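Alpha-L-arabinosidase (Xanthomonas axonopodis pv. citri, PDB 6D25) probably hydrolyses alpha-L-arabinofuranosyl side groups of arabinoxylans, coping with internally di-substituted xylose units, as a trimeric family GH51 arabinofuranosidase. Local coordinates at residues G470-A475 against S513-K518. Sequence-based numbering, arbitrary orientation.
Sequences GQILTA and SIVMLK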
loop_
_atom_site.group_PDB
_atom_site.type_symbol
_atom_site.label_atom_id
_atom_site.label_comp_id
_atom_site.label_asym_id
_atom_site.label_seq_id
_atom_site.Cartn_x
_atom_site.Cartn_y
_atom_site.Cartn_z
ATOM N N GLY A 470 51.200 17.457 14.956
ATOM C CA GLY A 470 50.267 16.721 14.127
ATOM C C GLY A 470 50.543 15.248 14.102
ATOM O O GLY A 470 51.512 14.766 14.686
ATOM N N GLN A 471 49.663 14.562 13.377
ATOM C CA GLN A 471 49.776 13.152 13.136
ATOM C C GLN A 471 49.707 12.867 11.633
ATOM O O GLN A 471 49.101 13.615 10.881
ATOM C CB GLN A 471 48.612 12.443 13.842
ATOM C CG GLN A 471 48.658 12.535 15.356
ATOM C CD GLN A 471 49.511 11.460 15.989
ATOM O OE1 GLN A 471 49.257 10.243 15.891
ATOM N NE2 GLN A 471 50.538 11.905 16.687
ATOM N N ILE A 472 50.345 11.778 11.232
ATOM C CA ILE A 472 50.390 11.353 9.832
ATOM C C ILE A 472 49.940 9.900 9.756
ATOM O O ILE A 472 50.369 9.074 10.544
ATOM C CB ILE A 472 51.772 11.541 9.173
ATOM C CG1 ILE A 472 51.726 11.112 7.702
ATOM C CG2 ILE A 472 52.899 10.846 9.951
ATOM C CD1 ILE A 472 52.910 11.606 6.880
ATOM N N LEU A 473 49.073 9.650 8.790
ATOM C CA LEU A 473 48.685 8.315 8.404
ATOM C C LEU A 473 49.197 8.042 6.985
ATOM O O LEU A 473 48.786 8.725 6.036
ATOM C CB LEU A 473 47.169 8.197 8.478
ATOM C CG LEU A 473 46.601 6.787 8.302
ATOM C CD1 LEU A 473 47.070 5.879 9.462
ATOM C CD2 LEU A 473 45.080 6.851 8.313
ATOM N N THR A 474 50.111 7.082 6.894
ATOM C CA THR A 474 50.720 6.685 5.645
ATOM C C THR A 474 51.224 5.244 5.824
ATOM O O THR A 474 50.989 4.602 6.866
ATOM C CB THR A 474 51.808 7.681 5.187
ATOM O OG1 THR A 474 52.190 7.405 3.833
ATOM C CG2 THR A 474 53.040 7.665 6.055
ATOM N N ALA A 475 51.891 4.760 4.809
ATOM C CA ALA A 475 52.505 3.443 4.816
ATOM C C ALA A 475 53.559 3.437 3.710
ATOM O O ALA A 475 53.526 4.305 2.838
ATOM C CB ALA A 475 51.471 2.347 4.616
ATOM N N SER A 513 49.544 10.215 1.682
ATOM C CA SER A 513 49.526 10.411 3.111
ATOM C C SER A 513 48.393 11.385 3.481
ATOM O O SER A 513 47.945 12.200 2.666
ATOM C CB SER A 513 50.877 10.905 3.638
ATOM O OG SER A 513 51.083 12.274 3.339
ATOM N N ILE A 514 47.961 11.252 4.736
ATOM C CA ILE A 514 47.034 12.121 5.372
ATOM C C ILE A 514 47.687 12.704 6.621
ATOM O O ILE A 514 48.188 11.946 7.433
ATOM C CB ILE A 514 45.758 11.358 5.773
ATOM C CG1 ILE A 514 45.102 10.669 4.577
ATOM C CG2 ILE A 514 44.753 12.265 6.490
ATOM C CD1 ILE A 514 44.206 9.518 4.995
ATOM N N VAL A 515 47.638 14.013 6.799
ATOM C CA VAL A 515 48.085 14.602 8.072
ATOM C C VAL A 515 46.921 15.402 8.677
ATOM O O VAL A 515 46.076 15.955 7.965
ATOM C CB VAL A 515 49.333 15.476 7.917
ATOM C CG1 VAL A 515 50.497 14.689 7.321
ATOM C CG2 VAL A 515 49.065 16.721 7.073
ATOM N N MET A 516 46.883 15.405 10.001
ATOM C CA MET A 516 45.993 16.236 10.777
ATOM C C MET A 516 46.867 17.099 11.693
ATOM O O MET A 516 47.609 16.567 12.506
ATOM C CB MET A 516 44.986 15.417 11.581
ATOM C CG MET A 516 44.006 16.254 12.367
ATOM S SD MET A 516 42.914 17.268 11.341
ATOM C CE MET A 516 41.844 15.993 10.691
ATOM N N LEU A 517 46.827 18.404 11.479
ATOM C CA LEU A 517 47.665 19.390 12.165
ATOM C C LEU A 517 46.838 20.172 13.180
ATOM O O LEU A 517 45.695 20.508 12.899
ATOM C CB LEU A 517 48.236 20.376 11.153
ATOM C CG LEU A 517 48.978 19.741 9.982
ATOM C CD1 LEU A 517 49.522 20.816 9.058
ATOM C CD2 LEU A 517 50.107 18.854 10.482
ATOM N N LYS A 518 47.419 20.382 14.345
ATOM C CA LYS A 518 46.806 21.152 15.403
ATOM C C LYS A 518 47.655 22.396 15.649
ATOM O O LYS A 518 48.879 22.275 15.938
ATOM C CB LYS A 518 46.735 20.295 16.666
ATOM C CG LYS A 518 46.259 21.012 17.922
ATOM C CD LYS A 518 46.245 20.087 19.098
ATOM C CE LYS A 518 45.720 20.755 20.341
ATOM N NZ LYS A 518 45.815 19.914 21.554
#
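Leu473 and Ile514 face each other as a hydrogen-bonded antiparallel pair, and their main chains exchange two bonds: Leu473 N gives to Ile514 O at 2.8 Å and Ile514 N to Leu473 O at 3.0 Å. The two side chains rise on the same face and meet by their outer methyls, Leu473 CD2 lying 4.3 Å from Ile514 CD1. Ile514 CG1 stands anti to its own carbonyl carbon (chi1 -56°), and the extended chi2 (158°) carries CD1 outward alongside Leu473 CD2, a loose approach. Both residues then press on Val397 of helix 393-400 and Ala349 of helix 346-361, an apolar seam between sheet and helices. Strands 470-473 and 513-518 run at 165° to each other in the C-terminal beta domain of this GH51 enzyme, which packs beside the (beta/alpha)8 barrel of eight parallel strands, as in other GH51 enzymes; strand 513-519 is flanked by 441-447 along its other edge. Gln471 and Met516 form the second hydrogen-bonded pair, Gln471 N to Met516 O and Met516 N to Gln471 O, both 3.0 Å.

On the reverse face Ile472 lies aslant Val515, with Ile472 CG1 3.8 Å from Val515 CG1, and Ile472 CD1 extends to Ser513 CB at 3.9 Å. Ser513 CB also lies against Thr474 CB, 3.7 Å away, but the hydroxyls of both residues are engaged by the loop that leads into Ser513: Ser513 OG pairs with Pro510 O, and Thr474 OG1 with His512 O.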